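Local coordinates for 3-keto-5-aminohexanoate cleavage protein (Archaeoglobus fulgidus, PDB 3LOT) that probably cleaves 3-keto-5-aminohexanoate or a related beta-keto acid, as a zinc-dependent TIM-barrel enzyme of the BKACE family, at residues 112-117 / 162-167; 156-161 / 190-195. All coordinates share one frame; numbering follows the deposited sequence.

Overall arrangement
Both interactions show how one helix of a TIM barrel is held by a strand and by a loop. Helix 154-166 supplies a segment to each: in interaction 1 its last turn lies against strand 111-115 of the barrel, and in interaction 2 its middle meets the loop between helix 178-189 and strand 197-203. Both are buried, but interaction 2 lies farther out, where Tyr-192 is partly exposed. The first is almost purely aromatic and apolar; the second mixes a ring face, an aliphatic stem, a serine and a water, close to a second subunit. Phe-114 joins them, touching Leu-160 and Ser-161 as well as Phe-164, and Lys-165 of the first contact donates to the carbonyl of Tyr-192 in the second.

Interaction 1: 112-117 / 162-167; sequences ATFNMG and RIFKEN
The strand-helix layer of this TIM barrel is joined by Phe-114 of strand 112-115 and Phe-164 of helix 162-166, the two elements running nearly antiparallel with their axes 11.1 Å apart. The two phenylalanines meet in a T-shaped stack: the edge of Phe-114 points at the face of Phe-164, with ring centroids 5.0 Å apart and planes at 70°. Phe-114 CD2 stands over the middle of the Phe-164 ring, 3.8 Å from its CZ. The side chain of Phe-114 starts toward the helix, and a chi1 of -163° sets CG opposite the backbone N, bringing the ring among Leu-157, Leu-160 and Ser-161. The side chain of Thr-113, which starts out away from the helix, comes within about 3 Å (nearest atoms) of that of His-50, a zinc ligand, so neighbouring strand residues serve the helix layer and the metal-site side of the barrel. Val-104 of helix 103-107 and Thr-169 add to the surroundings of Phe-164. Ala-112 CB makes an apolar contact with Phe-164 CE2 at 3.8 Å. Two carbonyl oxygens lie at the edge of the Phe-164 ring, near its plane: Ala-112 O, 3.4 Å from Phe-164 CE2, and Thr-113 O, 3.6 Å from Phe-164 CZ.

Interaction 2: 156-161 / 190-195; sequences DLEALS and EGYLEP
The backbones of helix 156-161 and the irregular segment 190-195 come closest at Ser-161 and Tyr-192, whose CA atoms are 5.9 Å apart, and no direct hydrogen bond joins the two segments. Tyr-192 instead lays its ring against the side of the helix. Glu-158 CG sits over one face in a CH-pi contact, 4.0 Å from the ring centroid and shifted toward the rim, with Tyr-192 CZ its nearest atom at 3.7 Å. Beyond CG the glutamate chain is extended, carrying its carboxylate past the phenol end with carboxylate and ring planes 9° apart; there OE2 forms a salt bridge with Arg-146 of the second subunit. The stem of the glutamate thus packs within the chain while its charge serves the interface.

In the TIM barrel this loop leads from helix 178-189 into the next strand, 197-203. Its turn away from helix 178-189 is a Schellman motif, in which Gly-191 has a positive phi (91°), at which a CB would jam against the carbonyl O of Glu-190. Tyr-192 follows at once and faces helix 156-161. Replacing this tyrosine by an alanine removes the ring, and would probably leave the Glu-158 stem without its CH-pi partner and open a gap beside Ser-161.

Ser-161 meets the base of the tyrosine. With OG between the backbone N and the carbonyl carbon (chi1 82°), Ser-161 OG donates to Glu-158 O at 2.8 Å; Ser-161 OG also lies 3.6 Å from Tyr-192 CB. A water donates to Ser-161 O and, weakly, to Tyr-192 O, bridging the two backbones. Next along the loop, Leu-193 CD2 reaches Ser-161 CB at 4.2 Å.

Interaction 1: 112-117 / 162-167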
ATOM      1  N   ALA D 112      24.243 -17.552  10.457  1.00 12.66           N
ATOM      2  CA  ALA D 112      23.494 -17.773  11.687  1.00 13.18           C
ATOM      3  C   ALA D 112      22.437 -16.685  11.868  1.00 15.05           C
ATOM      4  O   ALA D 112      22.544 -15.611  11.272  1.00 14.05           O
ATOM      5  CB  ALA D 112      24.377 -17.837  12.875  1.00 12.50           C
ATOM      6  N   THR D 113      21.401 -16.968  12.649  1.00 15.28           N
ATOM      7  CA  THR D 113      20.309 -16.014  12.700  1.00 17.72           C
ATOM      8  C   THR D 113      20.686 -14.884  13.662  1.00 19.24           C
ATOM      9  O   THR D 113      21.483 -15.081  14.569  1.00 20.64           O
ATOM     10  CB  THR D 113      18.931 -16.663  13.003  1.00 17.34           C
ATOM     11  OG1 THR D 113      18.905 -17.283  14.280  1.00 17.83           O
ATOM     12  CG2 THR D 113      18.634 -17.696  11.967  1.00 19.98           C
ATOM     13  N   PHE D 114      20.088 -13.717  13.420  1.00 19.98           N
ATOM     14  CA  PHE D 114      20.450 -12.436  14.011  1.00 20.94           C
ATOM     15  C   PHE D 114      19.125 -11.673  14.109  1.00 21.57           C
ATOM     16  O   PHE D 114      18.761 -10.984  13.173  1.00 21.86           O
ATOM     17  CB  PHE D 114      21.408 -11.713  13.038  1.00 20.90           C
ATOM     18  CG  PHE D 114      22.196 -10.584  13.635  1.00 18.95           C
ATOM     19  CD1 PHE D 114      21.571  -9.442  14.057  1.00 18.16           C
ATOM     20  CD2 PHE D 114      23.567 -10.669  13.710  1.00 18.22           C
ATOM     21  CE1 PHE D 114      22.305  -8.381  14.552  1.00 22.97           C
ATOM     22  CE2 PHE D 114      24.340  -9.623  14.189  1.00 20.31           C
ATOM     23  CZ  PHE D 114      23.722  -8.448  14.618  1.00 19.42           C
ATOM     24  N   ASN D 115      18.426 -11.853  15.233  1.00 20.62           N
ATOM     25  CA  ASN D 115      17.127 -11.218  15.536  1.00 20.77           C
ATOM     26  C   ASN D 115      17.175  -9.698  15.840  1.00 19.24           C
ATOM     27  O   ASN D 115      17.981  -9.227  16.665  1.00 20.56           O
ATOM     28  CB  ASN D 115      16.537 -11.966  16.675  1.00 19.96           C
ATOM     29  CG  ASN D 115      16.302 -13.409  16.308  1.00 24.06           C
ATOM     30  OD1 ASN D 115      15.294 -13.725  15.647  1.00 28.85           O
ATOM     31  ND2 ASN D 115      17.241 -14.309  16.707  1.00 24.69           N
HETATM   32  N   MSE D 116      16.337  -8.941  15.149  1.00 16.59           N
HETATM   33  CA  MSE D 116      16.561  -7.479  15.030  1.00 14.53           C
HETATM   34  C   MSE D 116      15.736  -6.569  15.932  1.00 13.81           C
HETATM   35  O   MSE D 116      15.667  -5.364  15.677  1.00 13.97           O
HETATM   36  CB  MSE D 116      16.343  -7.078  13.577  1.00 14.09           C
HETATM   37  CG  MSE D 116      17.382  -7.560  12.679  1.00 12.17           C
HETATM   38 SE   MSE D 116      19.086  -6.721  13.065  0.75 11.15          SE
HETATM   39  CE  MSE D 116      18.583  -4.897  13.204  1.00 15.33           C
ATOM     40  N   GLY D 117      15.159  -7.093  17.001  1.00 12.60           N
ATOM     41  CA  GLY D 117      14.580  -6.211  18.027  1.00 13.63           C
ATOM     42  C   GLY D 117      14.045  -6.943  19.229  1.00 13.65           C
ATOM     43  O   GLY D 117      13.850  -8.151  19.165  1.00 14.36           O
ATOM     44  N   ARG D 162      29.656  -7.507  15.778  1.00 13.05           N
ATOM     45  CA  ARG D 162      31.074  -7.738  15.887  1.00 14.44           C
ATOM     46  C   ARG D 162      31.471  -9.192  16.003  1.00 13.92           C
ATOM     47  O   ARG D 162      32.425  -9.622  15.366  1.00 12.82           O
ATOM     48  CB  ARG D 162      31.645  -7.004  17.083  1.00 16.01           C
ATOM     49  CG  ARG D 162      31.737  -5.499  16.864  1.00 22.46           C
ATOM     50  CD  ARG D 162      32.523  -4.834  18.024  1.00 27.55           C
ATOM     51  NE  ARG D 162      31.660  -4.610  19.197  1.00 32.01           N
ATOM     52  CZ  ARG D 162      30.763  -3.618  19.313  1.00 35.03           C
ATOM     53  NH1 ARG D 162      30.594  -2.725  18.327  1.00 35.99           N
ATOM     54  NH2 ARG D 162      30.016  -3.525  20.425  1.00 34.07           N
ATOM     55  N   ILE D 163      30.728  -9.941  16.803  1.00 13.00           N
ATOM     56  CA  ILE D 163      30.929 -11.367  16.938  1.00 13.09           C
ATOM     57  C   ILE D 163      30.825 -12.093  15.583  1.00 14.05           C
ATOM     58  O   ILE D 163      31.654 -12.970  15.262  1.00 14.58           O
ATOM     59  CB  ILE D 163      29.949 -11.975  17.973  1.00 12.98           C
ATOM     60  CG1 ILE D 163      30.343 -11.565  19.381  1.00 12.67           C
ATOM     61  CG2 ILE D 163      29.957 -13.493  17.871  1.00 11.39           C
ATOM     62  CD1 ILE D 163      29.210 -11.648  20.396  1.00 15.21           C
ATOM     63  N   PHE D 164      29.833 -11.724  14.776  1.00 13.38           N
ATOM     64  CA  PHE D 164      29.659 -12.370  13.464  1.00 13.87           C
ATOM     65  C   PHE D 164      30.835 -12.055  12.564  1.00 13.84           C
ATOM     66  O   PHE D 164      31.385 -12.945  11.916  1.00 15.00           O
ATOM     67  CB  PHE D 164      28.337 -11.944  12.797  1.00 13.13           C
ATOM     68  CG  PHE D 164      27.151 -12.747  13.244  1.00 14.08           C
ATOM     69  CD1 PHE D 164      26.833 -12.855  14.603  1.00 15.82           C
ATOM     70  CD2 PHE D 164      26.329 -13.397  12.309  1.00 12.17           C
ATOM     71  CE1 PHE D 164      25.683 -13.598  15.033  1.00 13.26           C
ATOM     72  CE2 PHE D 164      25.206 -14.125  12.734  1.00 12.39           C
ATOM     73  CZ  PHE D 164      24.898 -14.224  14.101  1.00 12.53           C
ATOM     74  N   LYS D 165      31.258 -10.799  12.545  1.00 13.63           N
ATOM     75  CA  LYS D 165      32.419 -10.425  11.722  1.00 13.55           C
ATOM     76  C   LYS D 165      33.689 -11.148  12.157  1.00 13.49           C
ATOM     77  O   LYS D 165      34.472 -11.574  11.333  1.00 14.03           O
ATOM     78  CB  LYS D 165      32.631  -8.914  11.803  1.00 14.09           C
ATOM     79  CG  LYS D 165      31.689  -8.116  10.926  1.00 14.31           C
ATOM     80  CD  LYS D 165      31.781  -6.649  11.229  1.00 14.81           C
ATOM     81  CE  LYS D 165      30.785  -5.863  10.384  1.00 14.36           C
ATOM     82  NZ  LYS D 165      30.849  -4.428  10.716  1.00 16.60           N
ATOM     83  N   GLU D 166      33.904 -11.258  13.454  1.00 14.20           N
ATOM     84  CA  GLU D 166      35.108 -11.926  14.006  1.00 15.70           C
ATOM     85  C   GLU D 166      35.240 -13.388  13.593  1.00 14.84           C
ATOM     86  O   GLU D 166      36.319 -13.915  13.465  1.00 15.66           O
ATOM     87  CB  GLU D 166      35.042 -11.883  15.520  1.00 16.51           C
ATOM     88  CG  GLU D 166      35.341 -10.537  16.085  1.00 20.78           C
ATOM     89  CD  GLU D 166      34.952 -10.402  17.556  1.00 27.18           C
ATOM     90  OE1 GLU D 166      34.541 -11.421  18.155  1.00 30.95           O
ATOM     91  OE2 GLU D 166      35.064  -9.265  18.114  1.00 33.22           O
ATOM     92  N   ASN D 167      34.121 -14.053  13.423  1.00 14.70           N
ATOM     93  CA  ASN D 167      34.108 -15.474  13.125  1.00 14.72           C
ATOM     94  C   ASN D 167      33.672 -15.738  11.695  1.00 14.33           C
ATOM     95  O   ASN D 167      33.374 -16.893  11.325  1.00 14.93           O
ATOM     96  CB  ASN D 167      33.187 -16.192  14.120  1.00 15.32           C
ATOM     97  CG  ASN D 167      33.693 -16.086  15.542  1.00 15.73           C
ATOM     98  OD1 ASN D 167      34.649 -16.788  15.907  1.00 17.92           O
ATOM     99  ND2 ASN D 167      33.056 -15.230  16.360  1.00 13.98           N
TER

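Interaction 2: 156-161 / 190-195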
ATOM      1  N   ASP D 156      22.957  -4.999  22.450  1.00 15.01           N
ATOM      2  CA  ASP D 156      23.130  -6.421  22.090  1.00 15.59           C
ATOM      3  C   ASP D 156      23.512  -6.558  20.599  1.00 15.46           C
ATOM      4  O   ASP D 156      24.408  -7.312  20.252  1.00 15.02           O
ATOM      5  CB  ASP D 156      21.834  -7.208  22.272  1.00 16.17           C
ATOM      6  CG  ASP D 156      21.420  -7.402  23.736  1.00 18.08           C
ATOM      7  OD1 ASP D 156      22.263  -7.316  24.650  1.00 18.21           O
ATOM      8  OD2 ASP D 156      20.217  -7.685  23.937  1.00 20.69           O
ATOM      9  N   LEU D 157      22.812  -5.836  19.731  1.00 14.22           N
ATOM     10  CA  LEU D 157      23.002  -5.987  18.281  1.00 14.87           C
ATOM     11  C   LEU D 157      24.376  -5.464  17.819  1.00 15.87           C
ATOM     12  O   LEU D 157      24.982  -6.010  16.889  1.00 16.34           O
ATOM     13  CB  LEU D 157      21.869  -5.299  17.503  1.00 15.07           C
ATOM     14  CG  LEU D 157      20.474  -5.831  17.849  1.00 16.83           C
ATOM     15  CD1 LEU D 157      19.390  -4.995  17.189  1.00 17.27           C
ATOM     16  CD2 LEU D 157      20.361  -7.317  17.492  1.00 19.88           C
ATOM     17  N   GLU D 158      24.883  -4.430  18.480  1.00 15.85           N
ATOM     18  CA  GLU D 158      26.195  -3.925  18.172  1.00 15.31           C
ATOM     19  C   GLU D 158      27.231  -5.024  18.450  1.00 15.12           C
ATOM     20  O   GLU D 158      28.072  -5.313  17.598  1.00 14.27           O
ATOM     21  CB  GLU D 158      26.507  -2.688  19.011  1.00 15.91           C
ATOM     22  CG  GLU D 158      25.697  -1.466  18.627  1.00 16.02           C
ATOM     23  CD  GLU D 158      25.784  -0.326  19.635  1.00 20.52           C
ATOM     24  OE1 GLU D 158      26.815  -0.212  20.350  1.00 19.61           O
ATOM     25  OE2 GLU D 158      24.826   0.483  19.698  1.00 20.25           O
ATOM     26  N   ALA D 159      27.154  -5.633  19.632  1.00 14.54           N
ATOM     27  CA  ALA D 159      28.121  -6.664  20.039  1.00 14.88           C
ATOM     28  C   ALA D 159      28.000  -7.906  19.127  1.00 14.52           C
ATOM     29  O   ALA D 159      29.018  -8.507  18.741  1.00 13.87           O
ATOM     30  CB  ALA D 159      27.929  -7.049  21.522  1.00 14.20           C
ATOM     31  N   LEU D 160      26.762  -8.271  18.793  1.00 12.83           N
ATOM     32  CA  LEU D 160      26.476  -9.387  17.891  1.00 12.62           C
ATOM     33  C   LEU D 160      27.052  -9.141  16.491  1.00 13.11           C
ATOM     34  O   LEU D 160      27.653 -10.052  15.914  1.00 12.34           O
ATOM     35  CB  LEU D 160      24.979  -9.683  17.817  1.00 12.84           C
ATOM     36  CG  LEU D 160      24.544 -11.076  17.358  1.00 15.56           C
ATOM     37  CD1 LEU D 160      24.960 -12.095  18.379  1.00 16.35           C
ATOM     38  CD2 LEU D 160      23.027 -11.151  17.102  1.00 16.68           C
ATOM     39  N   SER D 161      26.931  -7.917  15.971  1.00 12.22           N
ATOM     40  CA  SER D 161      27.474  -7.606  14.669  1.00 12.75           C
ATOM     41  C   SER D 161      28.980  -7.860  14.682  1.00 12.96           C
ATOM     42  O   SER D 161      29.517  -8.425  13.731  1.00 12.85           O
ATOM     43  CB  SER D 161      27.141  -6.177  14.247  1.00 13.90           C
ATOM     44  OG  SER D 161      28.036  -5.220  14.826  1.00 17.01           O
ATOM     45  N   GLU D 190      24.568   2.781  10.229  1.00 15.81           N
ATOM     46  CA  GLU D 190      25.544   3.062  11.270  1.00 15.75           C
ATOM     47  C   GLU D 190      26.866   2.308  11.068  1.00 15.49           C
ATOM     48  O   GLU D 190      27.823   2.521  11.786  1.00 14.68           O
ATOM     49  CB  GLU D 190      24.935   2.722  12.635  1.00 16.07           C
ATOM     50  CG  GLU D 190      23.900   3.718  13.090  1.00 16.14           C
ATOM     51  CD  GLU D 190      24.455   5.076  13.424  1.00 21.87           C
ATOM     52  OE1 GLU D 190      25.420   5.128  14.218  1.00 24.30           O
ATOM     53  OE2 GLU D 190      23.915   6.104  12.925  1.00 21.99           O
ATOM     54  N   GLY D 191      26.908   1.449  10.058  1.00 15.06           N
ATOM     55  CA  GLY D 191      28.102   0.725   9.718  1.00 15.69           C
ATOM     56  C   GLY D 191      28.260  -0.622  10.392  1.00 15.79           C
ATOM     57  O   GLY D 191      29.306  -1.186  10.282  1.00 16.27           O
ATOM     58  N   TYR D 192      27.259  -1.147  11.103  1.00 15.55           N
ATOM     59  CA  TYR D 192      27.481  -2.387  11.862  1.00 16.08           C
ATOM     60  C   TYR D 192      27.259  -3.627  11.000  1.00 17.28           C
ATOM     61  O   TYR D 192      27.924  -4.647  11.213  1.00 17.20           O
ATOM     62  CB  TYR D 192      26.592  -2.473  13.086  1.00 16.14           C
ATOM     63  CG  TYR D 192      26.905  -1.452  14.116  1.00 16.73           C
ATOM     64  CD1 TYR D 192      28.003  -1.601  14.962  1.00 20.45           C
ATOM     65  CD2 TYR D 192      26.094  -0.350  14.275  1.00 19.02           C
ATOM     66  CE1 TYR D 192      28.287  -0.644  15.924  1.00 22.74           C
ATOM     67  CE2 TYR D 192      26.373   0.613  15.226  1.00 22.15           C
ATOM     68  CZ  TYR D 192      27.464   0.461  16.032  1.00 23.11           C
ATOM     69  OH  TYR D 192      27.689   1.410  16.977  1.00 26.83           O
ATOM     70  N   LEU D 193      26.356  -3.517  10.022  1.00 17.30           N
ATOM     71  CA  LEU D 193      25.978  -4.648   9.192  1.00 17.60           C
ATOM     72  C   LEU D 193      26.557  -4.435   7.793  1.00 18.04           C
ATOM     73  O   LEU D 193      26.376  -3.384   7.193  1.00 18.94           O
ATOM     74  CB  LEU D 193      24.451  -4.754   9.168  1.00 16.55           C
ATOM     75  CG  LEU D 193      23.787  -4.977  10.530  1.00 15.98           C
ATOM     76  CD1 LEU D 193      22.229  -4.962  10.415  1.00 16.36           C
ATOM     77  CD2 LEU D 193      24.276  -6.305  11.190  1.00 12.96           C
ATOM     78  N   GLU D 194      27.225  -5.436   7.255  1.00 18.84           N
ATOM     79  CA  GLU D 194      27.875  -5.295   5.961  1.00 19.53           C
ATOM     80  C   GLU D 194      26.969  -5.758   4.814  1.00 19.31           C
ATOM     81  O   GLU D 194      26.431  -6.872   4.841  1.00 18.03           O
ATOM     82  CB  GLU D 194      29.187  -6.102   5.943  1.00 19.73           C
ATOM     83  CG  GLU D 194      30.121  -5.720   4.835  1.00 24.27           C
ATOM     84  CD  GLU D 194      30.577  -4.231   4.866  1.00 30.84           C
ATOM     85  OE1 GLU D 194      30.452  -3.554   5.928  1.00 32.92           O
ATOM     86  OE2 GLU D 194      31.076  -3.735   3.807  1.00 33.18           O
ATOM     87  N   PRO D 195      26.840  -4.926   3.775  1.00 18.75           N
ATOM     88  CA  PRO D 195      25.982  -5.292   2.669  1.00 18.87           C
ATOM     89  C   PRO D 195      26.679  -6.293   1.775  1.00 17.96           C
ATOM     90  O   PRO D 195      27.873  -6.387   1.830  1.00 18.13           O
ATOM     91  CB  PRO D 195      25.820  -3.979   1.922  1.00 19.07           C
ATOM     92  CG  PRO D 195      27.082  -3.320   2.100  1.00 19.50           C
ATOM     93  CD  PRO D 195      27.476  -3.634   3.534  1.00 18.94           C
TER
HETATM   94  O   HOH W   1      27.829  -8.014  11.440  1.00 27.32           O